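Local coordinates for FAD dependent oxidoreductase domain-containing protein (Deinococcus radiodurans R1, PDB 3C4N) that binds ADP in the crystal, is probably an FAD-dependent oxidoreductase of the ETF-QO/FixC family, and has no established substrate, at residues F37-I42 with F53-L58; P146-L151 with P269-S274; H371-G376 with H388-R393. All blocks are in the same frame, centred on the assembly; numbering follows the deposited sequence.

Contact 1. Residues F37-I42 with F53-L58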
ATOM      1  N   PHE A  37       2.117 -15.485   9.096  1.00 25.91           N
ATOM      2  CA  PHE A  37       0.792 -15.115   8.596  1.00 17.66           C
ATOM      3  C   PHE A  37       0.025 -16.372   8.197  1.00 22.79           C
ATOM      4  O   PHE A  37       0.617 -17.394   7.855  1.00 25.06           O
ATOM      5  CB  PHE A  37       0.915 -14.193   7.378  1.00 17.68           C
ATOM      6  CG  PHE A  37       1.638 -12.920   7.664  1.00 18.29           C
ATOM      7  CD1 PHE A  37       3.021 -12.902   7.760  1.00 17.70           C
ATOM      8  CD2 PHE A  37       0.936 -11.750   7.899  1.00 13.53           C
ATOM      9  CE1 PHE A  37       3.697 -11.734   8.091  1.00 22.49           C
ATOM     10  CE2 PHE A  37       1.602 -10.576   8.230  1.00 21.57           C
ATOM     11  CZ  PHE A  37       2.986 -10.568   8.327  1.00 18.35           C
ATOM     12  N   ASP A  38      -1.295 -16.315   8.244  1.00 18.56           N
ATOM     13  CA  ASP A  38      -2.055 -17.486   7.863  1.00 21.39           C
ATOM     14  C   ASP A  38      -1.994 -17.668   6.354  1.00 20.41           C
ATOM     15  O   ASP A  38      -1.897 -18.790   5.851  1.00 25.36           O
ATOM     16  CB  ASP A  38      -3.515 -17.363   8.303  1.00 27.09           C
ATOM     17  CG  ASP A  38      -3.665 -17.354   9.810  1.00 30.45           C
ATOM     18  OD1 ASP A  38      -2.868 -18.048  10.490  1.00 37.05           O
ATOM     19  OD2 ASP A  38      -4.577 -16.666  10.317  1.00 33.46           O
ATOM     20  N   ILE A  39      -2.023 -16.553   5.637  1.00 16.51           N
ATOM     21  CA  ILE A  39      -2.018 -16.583   4.192  1.00 12.66           C
ATOM     22  C   ILE A  39      -1.068 -15.576   3.583  1.00 15.18           C
ATOM     23  O   ILE A  39      -1.069 -14.416   3.965  1.00 18.68           O
ATOM     24  CB  ILE A  39      -3.409 -16.262   3.653  1.00 17.51           C
ATOM     25  CG1 ILE A  39      -4.435 -17.248   4.200  1.00 19.19           C
ATOM     26  CG2 ILE A  39      -3.399 -16.304   2.144  1.00 14.67           C
ATOM     27  CD1 ILE A  39      -5.858 -16.802   3.937  1.00 16.94           C
ATOM     28  N   VAL A  40      -0.249 -16.012   2.633  1.00 17.75           N
ATOM     29  CA  VAL A  40       0.653 -15.078   1.971  1.00 18.63           C
ATOM     30  C   VAL A  40       0.381 -15.116   0.463  1.00 14.61           C
ATOM     31  O   VAL A  40       0.424 -16.170  -0.168  1.00 17.07           O
ATOM     32  CB  VAL A  40       2.148 -15.407   2.287  1.00 19.22           C
ATOM     33  CG1 VAL A  40       3.075 -14.560   1.430  1.00 17.66           C
ATOM     34  CG2 VAL A  40       2.435 -15.127   3.747  1.00 15.05           C
ATOM     35  N   VAL A  41       0.060 -13.964  -0.107  1.00  7.99           N
ATOM     36  CA  VAL A  41      -0.200 -13.883  -1.534  1.00  6.15           C
ATOM     37  C   VAL A  41       0.966 -13.157  -2.209  1.00 12.09           C
ATOM     38  O   VAL A  41       1.276 -12.005  -1.877  1.00  7.34           O
ATOM     39  CB  VAL A  41      -1.525 -13.121  -1.840  1.00  8.58           C
ATOM     40  CG1 VAL A  41      -1.746 -13.005  -3.348  1.00  1.53           C
ATOM     41  CG2 VAL A  41      -2.706 -13.835  -1.203  1.00  9.09           C
ATOM     42  N   ILE A  42       1.613 -13.848  -3.151  1.00 15.01           N
ATOM     43  CA  ILE A  42       2.750 -13.303  -3.898  1.00 17.45           C
ATOM     44  C   ILE A  42       2.247 -12.814  -5.246  1.00 13.71           C
ATOM     45  O   ILE A  42       1.760 -13.600  -6.056  1.00 13.49           O
ATOM     46  CB  ILE A  42       3.840 -14.380  -4.133  1.00 20.67           C
ATOM     47  CG1 ILE A  42       4.255 -14.985  -2.782  1.00 20.87           C
ATOM     48  CG2 ILE A  42       5.043 -13.761  -4.881  1.00 16.43           C
ATOM     49  CD1 ILE A  42       5.176 -16.181  -2.888  1.00 18.11           C
ATOM     50  N   PHE A  53      -8.300  -9.968  -2.314  1.00 17.11           N
ATOM     51  CA  PHE A  53      -9.551  -9.300  -1.995  1.00 16.94           C
ATOM     52  C   PHE A  53     -10.611 -10.329  -1.562  1.00 19.44           C
ATOM     53  O   PHE A  53     -11.208 -10.194  -0.492  1.00 19.19           O
ATOM     54  CB  PHE A  53     -10.047  -8.510  -3.202  1.00  9.09           C
ATOM     55  CG  PHE A  53     -11.434  -7.989  -3.045  1.00  9.68           C
ATOM     56  CD1 PHE A  53     -11.730  -7.042  -2.077  1.00 20.62           C
ATOM     57  CD2 PHE A  53     -12.454  -8.455  -3.862  1.00 15.92           C
ATOM     58  CE1 PHE A  53     -13.035  -6.558  -1.920  1.00 17.67           C
ATOM     59  CE2 PHE A  53     -13.760  -7.985  -3.719  1.00 17.55           C
ATOM     60  CZ  PHE A  53     -14.052  -7.033  -2.746  1.00 16.31           C
ATOM     61  N   TYR A  54     -10.817 -11.366  -2.372  1.00 12.15           N
ATOM     62  CA  TYR A  54     -11.816 -12.376  -2.050  1.00 15.05           C
ATOM     63  C   TYR A  54     -11.493 -13.110  -0.749  1.00 19.33           C
ATOM     64  O   TYR A  54     -12.398 -13.492  -0.011  1.00 19.52           O
ATOM     65  CB  TYR A  54     -11.967 -13.388  -3.189  1.00 11.67           C
ATOM     66  CG  TYR A  54     -12.519 -12.797  -4.461  1.00 13.46           C
ATOM     67  CD1 TYR A  54     -13.721 -12.086  -4.461  1.00 15.50           C
ATOM     68  CD2 TYR A  54     -11.840 -12.947  -5.665  1.00  9.77           C
ATOM     69  CE1 TYR A  54     -14.232 -11.535  -5.638  1.00 22.75           C
ATOM     70  CE2 TYR A  54     -12.334 -12.406  -6.843  1.00 14.75           C
ATOM     71  CZ  TYR A  54     -13.526 -11.702  -6.835  1.00 23.04           C
ATOM     72  OH  TYR A  54     -14.002 -11.163  -8.017  1.00 19.89           O
ATOM     73  N   LEU A  55     -10.209 -13.305  -0.462  1.00 10.41           N
ATOM     74  CA  LEU A  55      -9.836 -13.969   0.772  1.00 12.68           C
ATOM     75  C   LEU A  55     -10.132 -13.083   1.978  1.00 11.94           C
ATOM     76  O   LEU A  55     -10.480 -13.589   3.048  1.00 16.27           O
ATOM     77  CB  LEU A  55      -8.360 -14.364   0.759  1.00 11.29           C
ATOM     78  CG  LEU A  55      -8.075 -15.627  -0.054  1.00 13.65           C
ATOM     79  CD1 LEU A  55      -6.566 -15.776  -0.250  1.00  7.72           C
ATOM     80  CD2 LEU A  55      -8.660 -16.846   0.676  1.00  6.94           C
ATOM     81  N   ARG A  56     -10.011 -11.768   1.815  1.00  9.38           N
ATOM     82  CA  ARG A  56     -10.287 -10.856   2.926  1.00 14.87           C
ATOM     83  C   ARG A  56     -11.767 -10.868   3.274  1.00 19.89           C
ATOM     84  O   ARG A  56     -12.141 -10.616   4.417  1.00 25.47           O
ATOM     85  CB  ARG A  56      -9.865  -9.413   2.603  1.00 12.25           C
ATOM     86  CG  ARG A  56      -8.357  -9.196   2.458  1.00 20.87           C
ATOM     87  CD  ARG A  56      -7.594  -9.723   3.654  1.00 15.29           C
ATOM     88  NE  ARG A  56      -8.021  -9.108   4.905  1.00 14.05           N
ATOM     89  CZ  ARG A  56      -7.689  -9.572   6.105  1.00 16.05           C
ATOM     90  NH1 ARG A  56      -6.932 -10.653   6.215  1.00 22.16           N
ATOM     91  NH2 ARG A  56      -8.107  -8.963   7.201  1.00 17.34           N
ATOM     92  N   GLN A  57     -12.611 -11.152   2.289  1.00 21.23           N
ATOM     93  CA  GLN A  57     -14.039 -11.193   2.552  1.00 24.36           C
ATOM     94  C   GLN A  57     -14.520 -12.585   2.942  1.00 21.48           C
ATOM     95  O   GLN A  57     -15.483 -12.722   3.700  1.00 22.47           O
ATOM     96  CB  GLN A  57     -14.817 -10.675   1.346  1.00 24.75           C
ATOM     97  CG  GLN A  57     -14.555  -9.214   1.085  1.00 38.82           C
ATOM     98  CD  GLN A  57     -15.523  -8.619   0.099  1.00 46.00           C
ATOM     99  OE1 GLN A  57     -15.784  -9.203  -0.954  1.00 43.84           O
ATOM    100  NE2 GLN A  57     -16.062  -7.445   0.427  1.00 40.79           N
ATOM    101  N   LEU A  58     -13.841 -13.613   2.437  1.00 15.90           N
ATOM    102  CA  LEU A  58     -14.202 -14.992   2.749  1.00 16.34           C
ATOM    103  C   LEU A  58     -13.631 -15.443   4.103  1.00 19.74           C
ATOM    104  O   LEU A  58     -14.293 -16.167   4.848  1.00 24.84           O
ATOM    105  CB  LEU A  58     -13.739 -15.928   1.623  1.00 13.85           C
ATOM    106  CG  LEU A  58     -14.569 -15.816   0.334  1.00 20.87           C
ATOM    107  CD1 LEU A  58     -13.828 -16.391  -0.862  1.00  6.54           C
ATOM    108  CD2 LEU A  58     -15.898 -16.539   0.551  1.00 20.49           C
TER

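Contact 2. Residues P146-L151 with P269-S274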
ATOM      1  N   PRO A 146     -18.675   3.989 -38.734  1.00 41.48           N
ATOM      2  CA  PRO A 146     -17.834   4.238 -39.904  1.00 38.58           C
ATOM      3  C   PRO A 146     -16.339   4.316 -39.615  1.00 35.67           C
ATOM      4  O   PRO A 146     -15.524   3.962 -40.463  1.00 33.50           O
ATOM      5  CB  PRO A 146     -18.382   5.559 -40.436  1.00 43.23           C
ATOM      6  CG  PRO A 146     -18.764   6.277 -39.184  1.00 43.79           C
ATOM      7  CD  PRO A 146     -19.483   5.182 -38.416  1.00 47.11           C
ATOM      8  N   GLU A 147     -15.976   4.785 -38.428  1.00 33.09           N
ATOM      9  CA  GLU A 147     -14.566   4.914 -38.086  1.00 33.21           C
ATOM     10  C   GLU A 147     -13.868   3.558 -38.001  1.00 34.20           C
ATOM     11  O   GLU A 147     -12.640   3.482 -38.031  1.00 34.19           O
ATOM     12  CB  GLU A 147     -14.397   5.690 -36.768  1.00 31.38           C
ATOM     13  CG  GLU A 147     -14.821   4.958 -35.495  1.00 35.59           C
ATOM     14  CD  GLU A 147     -16.316   4.706 -35.402  1.00 33.84           C
ATOM     15  OE1 GLU A 147     -17.082   5.293 -36.197  1.00 35.72           O
ATOM     16  OE2 GLU A 147     -16.721   3.926 -34.512  1.00 33.26           O
ATOM     17  N   ALA A 148     -14.661   2.493 -37.904  1.00 36.24           N
ATOM     18  CA  ALA A 148     -14.139   1.132 -37.822  1.00 33.96           C
ATOM     19  C   ALA A 148     -14.131   0.495 -39.203  1.00 33.08           C
ATOM     20  O   ALA A 148     -13.401  -0.463 -39.454  1.00 33.87           O
ATOM     21  CB  ALA A 148     -14.990   0.302 -36.874  1.00 32.56           C
ATOM     22  N   LEU A 149     -14.936   1.045 -40.103  1.00 33.83           N
ATOM     23  CA  LEU A 149     -15.037   0.524 -41.456  1.00 34.56           C
ATOM     24  C   LEU A 149     -13.803   0.874 -42.282  1.00 33.26           C
ATOM     25  O   LEU A 149     -13.265   0.031 -43.000  1.00 38.11           O
ATOM     26  CB  LEU A 149     -16.290   1.087 -42.133  1.00 34.58           C
ATOM     27  CG  LEU A 149     -16.989   0.207 -43.177  1.00 42.84           C
ATOM     28  CD1 LEU A 149     -18.184   0.959 -43.744  1.00 46.53           C
ATOM     29  CD2 LEU A 149     -16.028  -0.175 -44.297  1.00 51.45           C
ATOM     30  N   ALA A 150     -13.352   2.118 -42.167  1.00 30.51           N
ATOM     31  CA  ALA A 150     -12.197   2.600 -42.916  1.00 29.66           C
ATOM     32  C   ALA A 150     -10.911   1.840 -42.604  1.00 31.27           C
ATOM     33  O   ALA A 150      -9.895   2.005 -43.285  1.00 34.52           O
ATOM     34  CB  ALA A 150     -11.996   4.096 -42.643  1.00 37.40           C
ATOM     35  N   LEU A 151     -10.948   1.019 -41.565  1.00 27.25           N
ATOM     36  CA  LEU A 151      -9.767   0.259 -41.181  1.00 25.18           C
ATOM     37  C   LEU A 151      -9.604  -0.981 -42.043  1.00 28.94           C
ATOM     38  O   LEU A 151      -8.490  -1.457 -42.259  1.00 35.10           O
ATOM     39  CB  LEU A 151      -9.864  -0.167 -39.719  1.00 13.82           C
ATOM     40  CG  LEU A 151     -10.061   0.933 -38.687  1.00 28.44           C
ATOM     41  CD1 LEU A 151     -10.253   0.283 -37.324  1.00 27.01           C
ATOM     42  CD2 LEU A 151      -8.864   1.877 -38.674  1.00 20.17           C
ATOM     43  N   PRO A 269     -17.033  -0.642 -31.682  1.00 31.25           N
ATOM     44  CA  PRO A 269     -16.815  -2.054 -31.349  1.00 30.89           C
ATOM     45  C   PRO A 269     -15.380  -2.578 -31.435  1.00 26.15           C
ATOM     46  O   PRO A 269     -14.535  -2.016 -32.131  1.00 25.21           O
ATOM     47  CB  PRO A 269     -17.772  -2.785 -32.296  1.00 30.87           C
ATOM     48  CG  PRO A 269     -17.898  -1.850 -33.462  1.00 31.02           C
ATOM     49  CD  PRO A 269     -17.956  -0.494 -32.822  1.00 25.40           C
ATOM     50  N   VAL A 270     -15.117  -3.642 -30.681  1.00 18.19           N
ATOM     51  CA  VAL A 270     -13.810  -4.285 -30.684  1.00 17.98           C
ATOM     52  C   VAL A 270     -13.816  -5.125 -31.959  1.00 16.50           C
ATOM     53  O   VAL A 270     -14.838  -5.715 -32.307  1.00 22.81           O
ATOM     54  CB  VAL A 270     -13.627  -5.226 -29.455  1.00 14.87           C
ATOM     55  CG1 VAL A 270     -12.300  -5.953 -29.538  1.00  8.15           C
ATOM     56  CG2 VAL A 270     -13.700  -4.423 -28.164  1.00 16.00           C
ATOM     57  N   LEU A 271     -12.691  -5.167 -32.661  1.00 18.72           N
ATOM     58  CA  LEU A 271     -12.599  -5.931 -33.899  1.00 14.31           C
ATOM     59  C   LEU A 271     -11.484  -6.949 -33.797  1.00 15.80           C
ATOM     60  O   LEU A 271     -10.468  -6.708 -33.145  1.00 20.94           O
ATOM     61  CB  LEU A 271     -12.316  -4.994 -35.073  1.00 23.06           C
ATOM     62  CG  LEU A 271     -13.346  -3.882 -35.309  1.00 25.58           C
ATOM     63  CD1 LEU A 271     -12.693  -2.744 -36.096  1.00 31.85           C
ATOM     64  CD2 LEU A 271     -14.552  -4.445 -36.046  1.00 16.56           C
ATOM     65  N   ARG A 272     -11.683  -8.087 -34.458  1.00 21.15           N
ATOM     66  CA  ARG A 272     -10.721  -9.183 -34.476  1.00 10.78           C
ATOM     67  C   ARG A 272     -10.602  -9.750 -35.879  1.00 18.88           C
ATOM     68  O   ARG A 272     -11.583  -9.809 -36.614  1.00 20.58           O
ATOM     69  CB  ARG A 272     -11.182 -10.290 -33.539  1.00  7.92           C
ATOM     70  CG  ARG A 272     -11.073  -9.934 -32.082  1.00 18.46           C
ATOM     71  CD  ARG A 272     -11.293 -11.148 -31.190  1.00 16.78           C
ATOM     72  NE  ARG A 272     -10.842 -10.869 -29.831  1.00 20.31           N
ATOM     73  CZ  ARG A 272     -10.970 -11.708 -28.811  1.00 16.63           C
ATOM     74  NH1 ARG A 272     -11.543 -12.891 -28.998  1.00 23.65           N
ATOM     75  NH2 ARG A 272     -10.521 -11.368 -27.609  1.00  8.02           N
ATOM     76  N   ALA A 273      -9.402 -10.175 -36.253  1.00 19.38           N
ATOM     77  CA  ALA A 273      -9.174 -10.757 -37.577  1.00 24.89           C
ATOM     78  C   ALA A 273      -7.983 -11.705 -37.489  1.00 22.84           C
ATOM     79  O   ALA A 273      -6.976 -11.373 -36.877  1.00 28.42           O
ATOM     80  CB  ALA A 273      -8.896  -9.643 -38.611  1.00 18.61           C
ATOM     81  N   SER A 274      -8.097 -12.880 -38.100  1.00 16.74           N
ATOM     82  CA  SER A 274      -7.010 -13.860 -38.072  1.00 25.02           C
ATOM     83  C   SER A 274      -6.285 -13.939 -36.721  1.00 28.01           C
ATOM     84  O   SER A 274      -5.077 -14.172 -36.671  1.00 30.25           O
ATOM     85  CB  SER A 274      -5.983 -13.549 -39.166  1.00 28.95           C
ATOM     86  OG  SER A 274      -6.535 -13.718 -40.462  1.00 30.05           O
TER

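Contact 3. Residues H371-G376 with H388-R393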
ATOM      1  N   HIS A 371      -0.293 -22.987  -3.589  1.00 21.92           N
ATOM      2  CA  HIS A 371      -1.115 -22.847  -4.792  1.00 17.04           C
ATOM      3  C   HIS A 371      -0.486 -21.980  -5.862  1.00 13.54           C
ATOM      4  O   HIS A 371       0.114 -20.948  -5.564  1.00 18.06           O
ATOM      5  CB  HIS A 371      -2.481 -22.252  -4.455  1.00  9.44           C
ATOM      6  CG  HIS A 371      -3.261 -23.069  -3.480  1.00 14.31           C
ATOM      7  ND1 HIS A 371      -3.148 -22.903  -2.117  1.00 18.25           N
ATOM      8  CD2 HIS A 371      -4.115 -24.101  -3.666  1.00 18.59           C
ATOM      9  CE1 HIS A 371      -3.901 -23.799  -1.504  1.00 13.80           C
ATOM     10  NE2 HIS A 371      -4.499 -24.539  -2.420  1.00 19.92           N
ATOM     11  N   LEU A 372      -0.634 -22.403  -7.111  1.00 10.84           N
ATOM     12  CA  LEU A 372      -0.116 -21.643  -8.240  1.00 15.32           C
ATOM     13  C   LEU A 372      -1.305 -21.092  -9.036  1.00 13.89           C
ATOM     14  O   LEU A 372      -2.054 -21.848  -9.652  1.00 20.10           O
ATOM     15  CB  LEU A 372       0.763 -22.534  -9.125  1.00 11.24           C
ATOM     16  CG  LEU A 372       1.206 -21.946 -10.474  1.00 19.69           C
ATOM     17  CD1 LEU A 372       2.055 -20.701 -10.266  1.00 16.63           C
ATOM     18  CD2 LEU A 372       1.994 -22.997 -11.231  1.00 21.20           C
ATOM     19  N   LEU A 373      -1.464 -19.770  -9.002  1.00 16.49           N
ATOM     20  CA  LEU A 373      -2.548 -19.063  -9.682  1.00 12.24           C
ATOM     21  C   LEU A 373      -2.078 -18.546 -11.025  1.00 14.37           C
ATOM     22  O   LEU A 373      -1.106 -17.799 -11.104  1.00 20.69           O
ATOM     23  CB  LEU A 373      -3.010 -17.876  -8.825  1.00 15.52           C
ATOM     24  CG  LEU A 373      -4.166 -16.972  -9.285  1.00 10.07           C
ATOM     25  CD1 LEU A 373      -5.362 -17.828  -9.668  1.00 14.48           C
ATOM     26  CD2 LEU A 373      -4.543 -16.002  -8.162  1.00  1.06           C
ATOM     27  N   LEU A 374      -2.772 -18.942 -12.079  1.00 14.11           N
ATOM     28  CA  LEU A 374      -2.422 -18.501 -13.415  1.00 13.54           C
ATOM     29  C   LEU A 374      -3.604 -17.782 -14.047  1.00 11.59           C
ATOM     30  O   LEU A 374      -4.756 -18.216 -13.915  1.00 14.21           O
ATOM     31  CB  LEU A 374      -2.017 -19.705 -14.273  1.00  9.22           C
ATOM     32  CG  LEU A 374      -0.527 -20.021 -14.466  1.00 15.24           C
ATOM     33  CD1 LEU A 374       0.256 -19.673 -13.237  1.00  1.59           C
ATOM     34  CD2 LEU A 374      -0.350 -21.490 -14.839  1.00  1.27           C
ATOM     35  N   GLY A 375      -3.297 -16.673 -14.715  1.00 12.39           N
ATOM     36  CA  GLY A 375      -4.288 -15.876 -15.416  1.00  7.35           C
ATOM     37  C   GLY A 375      -4.213 -16.275 -16.877  1.00  9.65           C
ATOM     38  O   GLY A 375      -4.881 -17.223 -17.279  1.00 14.81           O
ATOM     39  N   GLY A 376      -3.404 -15.580 -17.677  1.00  8.80           N
ATOM     40  CA  GLY A 376      -3.274 -15.944 -19.082  1.00  9.98           C
ATOM     41  C   GLY A 376      -4.079 -15.140 -20.096  1.00 15.63           C
ATOM     42  O   GLY A 376      -4.870 -14.274 -19.718  1.00 17.23           O
ATOM     43  N   HIS A 388     -11.438 -16.211  -7.332  1.00 10.63           N
ATOM     44  CA  HIS A 388     -12.476 -16.411  -6.331  1.00 13.58           C
ATOM     45  C   HIS A 388     -12.622 -17.883  -5.946  1.00 20.66           C
ATOM     46  O   HIS A 388     -12.863 -18.205  -4.785  1.00 23.40           O
ATOM     47  CB  HIS A 388     -13.810 -15.898  -6.850  1.00 15.78           C
ATOM     48  CG  HIS A 388     -14.947 -16.123  -5.905  1.00 21.14           C
ATOM     49  ND1 HIS A 388     -15.933 -17.060  -6.134  1.00 22.09           N
ATOM     50  CD2 HIS A 388     -15.255 -15.532  -4.726  1.00 20.36           C
ATOM     51  CE1 HIS A 388     -16.800 -17.032  -5.138  1.00 16.60           C
ATOM     52  NE2 HIS A 388     -16.412 -16.115  -4.271  1.00 17.68           N
ATOM     53  N   GLU A 389     -12.490 -18.760  -6.940  1.00 20.57           N
ATOM     54  CA  GLU A 389     -12.580 -20.206  -6.761  1.00 17.82           C
ATOM     55  C   GLU A 389     -11.449 -20.616  -5.816  1.00 16.32           C
ATOM     56  O   GLU A 389     -11.663 -21.368  -4.868  1.00 17.14           O
ATOM     57  CB  GLU A 389     -12.425 -20.887  -8.133  1.00 24.16           C
ATOM     58  CG  GLU A 389     -12.908 -22.333  -8.275  1.00 38.56           C
ATOM     59  CD  GLU A 389     -11.909 -23.380  -7.766  1.00 44.83           C
ATOM     60  OE1 GLU A 389     -10.689 -23.207  -7.978  1.00 37.00           O
ATOM     61  OE2 GLU A 389     -12.352 -24.390  -7.168  1.00 44.96           O
ATOM     62  N   LEU A 390     -10.249 -20.094  -6.053  1.00 15.73           N
ATOM     63  CA  LEU A 390      -9.108 -20.427  -5.209  1.00 12.57           C
ATOM     64  C   LEU A 390      -9.311 -19.898  -3.806  1.00 16.58           C
ATOM     65  O   LEU A 390      -8.939 -20.556  -2.829  1.00 17.59           O
ATOM     66  CB  LEU A 390      -7.806 -19.855  -5.780  1.00 11.94           C
ATOM     67  CG  LEU A 390      -6.586 -20.060  -4.872  1.00 11.14           C
ATOM     68  CD1 LEU A 390      -6.371 -21.550  -4.636  1.00  1.03           C
ATOM     69  CD2 LEU A 390      -5.354 -19.409  -5.482  1.00  3.08           C
ATOM     70  N   ALA A 391      -9.896 -18.709  -3.699  1.00 11.29           N
ATOM     71  CA  ALA A 391     -10.143 -18.113  -2.387  1.00 18.55           C
ATOM     72  C   ALA A 391     -11.094 -18.983  -1.566  1.00 18.84           C
ATOM     73  O   ALA A 391     -10.849 -19.230  -0.383  1.00 23.13           O
ATOM     74  CB  ALA A 391     -10.711 -16.703  -2.539  1.00 12.23           C
ATOM     75  N   GLN A 392     -12.169 -19.452  -2.202  1.00 26.53           N
ATOM     76  CA  GLN A 392     -13.147 -20.306  -1.535  1.00 22.34           C
ATOM     77  C   GLN A 392     -12.468 -21.551  -0.974  1.00 24.69           C
ATOM     78  O   GLN A 392     -12.596 -21.852   0.211  1.00 32.68           O
ATOM     79  CB  GLN A 392     -14.263 -20.712  -2.512  1.00 15.56           C
ATOM     80  CG  GLN A 392     -15.289 -19.608  -2.786  1.00 21.71           C
ATOM     81  CD  GLN A 392     -16.326 -19.977  -3.866  1.00 32.50           C
ATOM     82  OE1 GLN A 392     -15.972 -20.214  -5.028  1.00 30.44           O
ATOM     83  NE2 GLN A 392     -17.610 -20.007  -3.484  1.00 18.97           N
ATOM     84  N   ARG A 393     -11.729 -22.261  -1.820  1.00 24.57           N
ATOM     85  CA  ARG A 393     -11.046 -23.474  -1.386  1.00 24.04           C
ATOM     86  C   ARG A 393     -10.042 -23.234  -0.261  1.00 27.20           C
ATOM     87  O   ARG A 393      -9.993 -24.000   0.697  1.00 33.41           O
ATOM     88  CB  ARG A 393     -10.370 -24.163  -2.584  1.00 29.67           C
ATOM     89  CG  ARG A 393     -11.390 -24.738  -3.577  1.00 30.68           C
ATOM     90  CD  ARG A 393     -10.783 -25.625  -4.672  1.00 32.16           C
ATOM     91  NE  ARG A 393     -10.047 -24.867  -5.681  1.00 29.56           N
ATOM     92  CZ  ARG A 393      -8.727 -24.731  -5.691  1.00 32.20           C
ATOM     93  NH1 ARG A 393      -8.008 -25.311  -4.736  1.00 25.60           N
ATOM     94  NH2 ARG A 393      -8.136 -24.024  -6.652  1.00 12.69           N
TER

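Contact 1. Residues F37-I42 with F53-L58
Leu-55 reaches from the helix toward the first strand of the nucleotide-binding domain and sets one methyl, CD1, against two branched residues there. Its closer partner is Ile-39, whose CG2 lies 4.0 Å from Leu-55 CD1, the two side chains meeting at a slant. The second is Val-41, two residues further along the strand, with CG2 at 4.4 Å from Leu-55 CD1. Both residues send CB to the same side of the strand, toward the helix, which is how a single leucine can touch the pair. In Ile-39, chi1 of -58° keeps CG1 beside the backbone N and leaves CG2 anti to it, the branch that meets Leu-55. The closest alpha carbons, Ile-39 CA and Leu-55 CA, are 8.9 Å apart, a gap bridged by side chains alone, and all three residues are buried.

This is the first strand-helix pair of a beta-alpha-beta unit, strand 36-42, helix 46-58 and strand 64-67, in a Rossmann-type fold, and Ile-42 at the strand's end touches ADP. Around the contact, Leu-64 of the third element packs on Ile-39 and Val-41, Ile-229 of strand 227-230 touches Val-41 and Leu-55, and Leu-398 of helix 379-398 reaches Ile-39.

Contact 2. Residues P146-L151 with P269-S274
Leu-271 puts one methyl, CD1, against the segment 146-151, and the contact across the two segments is wholly apolar. Leu-271 CD1 lies 3.9 Å from Ala-148 CB, while the same methyl is 4.1 Å from Leu-151 CD1. Ala-148 offers nothing beyond its CB, so the strand leucine supplies the reach on that side; against Leu-151 the encounter is methyl to methyl, between two branched side chains set at an angle to each other. In Leu-271 the bond to CG turns opposite the carbonyl carbon (chi1 -58°), and this carries CD1 to both partners. The three residues are buried, and their CB atoms point across the gap.

Within and around the segments, backbone hydrogen bonds supply much of the polar bonding. Within 146-151 the short helix is weakly held: Leu-149 N bonds to Pro-146 O at 3.0 Å, and the bond from Ala-150 N to Pro-146 O is weak. Other backbone bonds tie the segments to their surroundings, Leu-151 to Ala-330 and Leu-271 to Leu-278.

Arg-272 reaches neither apolar partner and forms a salt bridge with Asp-90.

Strand 270-273 runs parallel to strand 118-127 and antiparallel to strand 276-281 within the second large sheet. The short helix 146-149 packs over one face of the sheet at this strand, the face from which Leu-271 projects, with Tyr-285 of strand 284-288 touching both Glu-147 and Leu-151, and Leu-262 also meeting Leu-151.

Contact 3. Residues H371-G376 with H388-R393
Leu-390 lays its CD1 methyl over one face of the His-371 imidazole, and this CH-pi-like packing is the tight part of the contact. The methyl settles on the carbon side of the ring: Leu-390 CD1 is 3.5 Å from His-371 CD2 and 3.6 Å from His-371 CG. Its other branch, CD2, turns along the strand, lying 4.2 Å from His-371 CB and 4.4 Å from Leu-373 CB. Leucine CG stands opposite the backbone N (chi1 175°), which spreads the two methyls between the histidine and Leu-373. All three residues are buried, and Cys-51 and Ile-229 also pack on Leu-390.

Toward Arg-393 the packing loosens and becomes polar. One edge of the guanidinium approaches the histidine, with Arg-393 NH1 4.2 Å from His-371 CD2, an oblique approach to the ring. The arginine is held instead from within its own helix, by Glu-389 one turn earlier. It grips the carboxylate side-on: Arg-393 NE meets Glu-389 OE2 at 2.8 Å, and Arg-393 NH2 meets Glu-389 OE1 at 3.0 Å, with the second bond bent to 143°. The carboxylate oxygens lie almost in the guanidinium plane, so the salt bridge fixes the rotation of that group. Glu-389 and Arg-393 are both partly exposed.

Strand 371-374 and helix 388-393 run nearly antiparallel, at 162° and 10.4 Å between axes, as expected when a helix returns after a strand. The strand joins the sheet beside strand 227-230, and Leu-373 touches Met-47, an ADP-binding residue. The arrangement is a beta-alpha element of the Rossmann-type nucleotide-binding domain, built from the C-terminal end of the chain.

How the contacts relate
From the N terminus, contact 1 closes the short loop of the first beta-alpha step, between 37-42 and 53-58. Contact 2 then closes a far longer one, 117 residues between 146-151 and 269-274, and contact 3 closes another short one near the C terminus. The three follow in series; none nests in or crosses another. Contacts 1 and 3 are 11 Å apart between centres and touch, their helices packing where Tyr-54 and Leu-58 meet Ala-391, so the chain's two ends share one sheet and the ADP-binding region. Contact 2 lies about 41 Å from contact 1, centre to centre, and belongs to the other sheet, across the chain's centre.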